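Local coordinates for Alr4995 protein (Nostoc sp., PDB 6LRF) that acts as a bifunctional enzyme, joining an arginine dihydrolase with an ornithine cyclodeaminase activity in a single chain, at residues L157-I162 with N193-M198. Sequence-based numbering, arbitrary orientation.
Sequences LSLRLI and NRLIEM
L195 does most of the work here, pushing one methyl from helix 193-198 against strand 157-160. CG anti to the backbone N (chi1 180°) and CD2 anti to CA together carry this methyl to the strand, where three neighbours meet it. L157 offers its CB at 4.1 Å from L195 CD2, L159 crosses obliquely with its CD2 at 4.0 Å from the same methyl, and the carbonyl oxygen S158 O is the nearest of the three, 3.7 Å from L195 CD2. L159 then reaches along the helix to the next residue: with CD1 anti to CA (chi2 176°), the other methyl, CD2, turns to the helix, and the side chains cross at about a right angle, L159 CD2 4.1 Å from I196 CG1. That apolar patch is the tight part. The looser side belongs to E197 and M198, a selenomethionine; both are exposed and stay clear of the strand, and S158 turns its CB away from the helix, with OG hydrogen-bonded to H145. The short axes cross obliquely, at 137° between their N-to-C directions, 9.0 Å apart at closest approach. The contact packs a helix against a sheet strand in the GME-clan, dimethylarginine dimethylhydrolase-like part of the chain, probably the arginine dihydrolase part: strand 155-160 pairs with strand 132-136, whose W133 also touches L157 and L159, while I196 of helix 190-199 rests on L181 and Y183 of strand 181-183.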
loop_
_atom_site.group_PDB
_atom_site.type_symbol
_atom_site.label_atom_id
_atom_site.label_comp_id
_atom_site.label_asym_id
_atom_site.label_seq_id
_atom_site.Cartn_x
_atom_site.Cartn_y
_atom_site.Cartn_z
ATOM N N LEU B 157 -8.744 39.680 -25.607
ATOM C CA LEU B 157 -7.901 38.604 -25.098
ATOM C C LEU B 157 -8.667 37.725 -24.122
ATOM O O LEU B 157 -9.090 38.205 -23.073
ATOM C CB LEU B 157 -6.671 39.190 -24.404
ATOM C CG LEU B 157 -5.785 40.099 -25.248
ATOM C CD1 LEU B 157 -4.568 40.513 -24.445
ATOM C CD2 LEU B 157 -5.377 39.388 -26.527
ATOM N N SER B 158 -8.843 36.444 -24.448
ATOM C CA SER B 158 -9.679 35.568 -23.621
ATOM C C SER B 158 -8.894 34.922 -22.488
ATOM O O SER B 158 -7.818 34.360 -22.720
ATOM C CB SER B 158 -10.325 34.478 -24.482
ATOM O OG SER B 158 -11.059 35.054 -25.555
ATOM N N LEU B 159 -9.436 34.989 -21.274
ATOM C CA LEU B 159 -8.825 34.355 -20.099
ATOM C C LEU B 159 -9.791 33.357 -19.488
ATOM O O LEU B 159 -10.981 33.672 -19.312
ATOM C CB LEU B 159 -8.436 35.392 -19.033
ATOM C CG LEU B 159 -7.471 36.505 -19.431
ATOM C CD1 LEU B 159 -7.302 37.485 -18.263
ATOM C CD2 LEU B 159 -6.111 35.956 -19.851
ATOM N N ARG B 160 -9.296 32.162 -19.148
ATOM C CA ARG B 160 -10.168 31.168 -18.530
ATOM C C ARG B 160 -10.069 31.176 -17.011
ATOM O O ARG B 160 -8.978 31.078 -16.440
ATOM C CB ARG B 160 -9.869 29.761 -19.041
ATOM C CG ARG B 160 -10.849 28.754 -18.467
ATOM C CD ARG B 160 -10.407 27.329 -18.678
ATOM N NE ARG B 160 -11.426 26.430 -18.164
ATOM C CZ ARG B 160 -11.300 25.111 -18.131
ATOM N NH1 ARG B 160 -10.189 24.546 -18.580
ATOM N NH2 ARG B 160 -12.287 24.367 -17.652
ATOM N N LEU B 161 -11.232 31.286 -16.371
ATOM C CA LEU B 161 -11.358 31.235 -14.927
ATOM C C LEU B 161 -11.582 29.799 -14.495
ATOM O O LEU B 161 -12.449 29.136 -15.058
ATOM C CB LEU B 161 -12.534 32.104 -14.459
ATOM C CG LEU B 161 -12.479 33.599 -14.777
ATOM C CD1 LEU B 161 -13.865 34.230 -14.643
ATOM C CD2 LEU B 161 -11.471 34.291 -13.864
ATOM N N ILE B 162 -10.845 29.341 -13.477
ATOM C CA ILE B 162 -10.888 27.931 -13.051
ATOM C C ILE B 162 -11.199 27.729 -11.575
ATOM O O ILE B 162 -11.350 26.601 -11.127
ATOM C CB ILE B 162 -9.554 27.224 -13.329
ATOM C CG1 ILE B 162 -8.426 27.957 -12.599
ATOM C CG2 ILE B 162 -9.279 27.175 -14.821
ATOM C CD1 ILE B 162 -7.090 27.290 -12.716
ATOM N N ASN B 193 -2.466 32.237 -17.856
ATOM C CA ASN B 193 -1.278 32.786 -17.205
ATOM C C ASN B 193 -0.144 33.041 -18.189
ATOM O O ASN B 193 0.557 34.055 -18.110
ATOM C CB ASN B 193 -0.814 31.854 -16.088
ATOM C CG ASN B 193 -1.519 32.137 -14.767
ATOM O OD1 ASN B 193 -1.516 33.272 -14.283
ATOM N ND2 ASN B 193 -2.138 31.116 -14.187
ATOM N N ARG B 194 0.029 32.129 -19.133
ATOM C CA ARG B 194 1.031 32.335 -20.169
ATOM C C ARG B 194 0.699 33.632 -20.929
ATOM O O ARG B 194 1.586 34.445 -21.204
ATOM C CB ARG B 194 1.077 31.128 -21.118
ATOM C CG ARG B 194 2.451 30.492 -21.352
ATOM C CD ARG B 194 2.341 29.234 -22.265
ATOM N NE ARG B 194 1.552 28.188 -21.617
ATOM C CZ ARG B 194 0.724 27.351 -22.247
ATOM N NH1 ARG B 194 0.565 27.433 -23.564
ATOM N NH2 ARG B 194 0.040 26.433 -21.556
ATOM N N LEU B 195 -0.585 33.835 -21.247
ATOM C CA LEU B 195 -0.995 35.002 -22.036
ATOM C C LEU B 195 -0.732 36.298 -21.285
ATOM O O LEU B 195 -0.262 37.273 -21.870
ATOM C CB LEU B 195 -2.474 34.920 -22.411
ATOM C CG LEU B 195 -3.058 36.085 -23.235
ATOM C CD1 LEU B 195 -2.287 36.302 -24.547
ATOM C CD2 LEU B 195 -4.538 35.824 -23.523
ATOM N N ILE B 196 -1.054 36.300 -19.994
ATOM C CA ILE B 196 -0.849 37.456 -19.131
ATOM C C ILE B 196 0.624 37.824 -19.087
ATOM O O ILE B 196 1.011 39.004 -19.143
ATOM C CB ILE B 196 -1.349 37.174 -17.700
ATOM C CG1 ILE B 196 -2.879 37.086 -17.682
ATOM C CG2 ILE B 196 -0.871 38.242 -16.748
ATOM C CD1 ILE B 196 -3.451 36.604 -16.357
ATOM N N GLU B 197 1.452 36.793 -19.007
ATOM C CA GLU B 197 2.878 37.009 -18.844
ATOM C C GLU B 197 3.509 37.475 -20.164
ATOM O O GLU B 197 4.504 38.190 -20.139
ATOM C CB GLU B 197 3.537 35.738 -18.281
ATOM C CG GLU B 197 3.179 35.506 -16.796
ATOM C CD GLU B 197 3.343 34.055 -16.331
ATOM O OE1 GLU B 197 3.974 33.261 -17.052
ATOM O OE2 GLU B 197 2.844 33.697 -15.241
HETATM N N MSE B 198 2.910 37.133 -21.306
HETATM C CA MSE B 198 3.396 37.665 -22.591
HETATM C C MSE B 198 2.998 39.132 -22.830
HETATM O O MSE B 198 3.706 39.869 -23.519
HETATM C CB MSE B 198 2.896 36.817 -23.762
HETATM C CG MSE B 198 3.669 35.518 -23.971
HETATM SE SE MSE B 198 3.025 34.494 -25.511
HETATM C CE MSE B 198 1.212 34.127 -24.920
#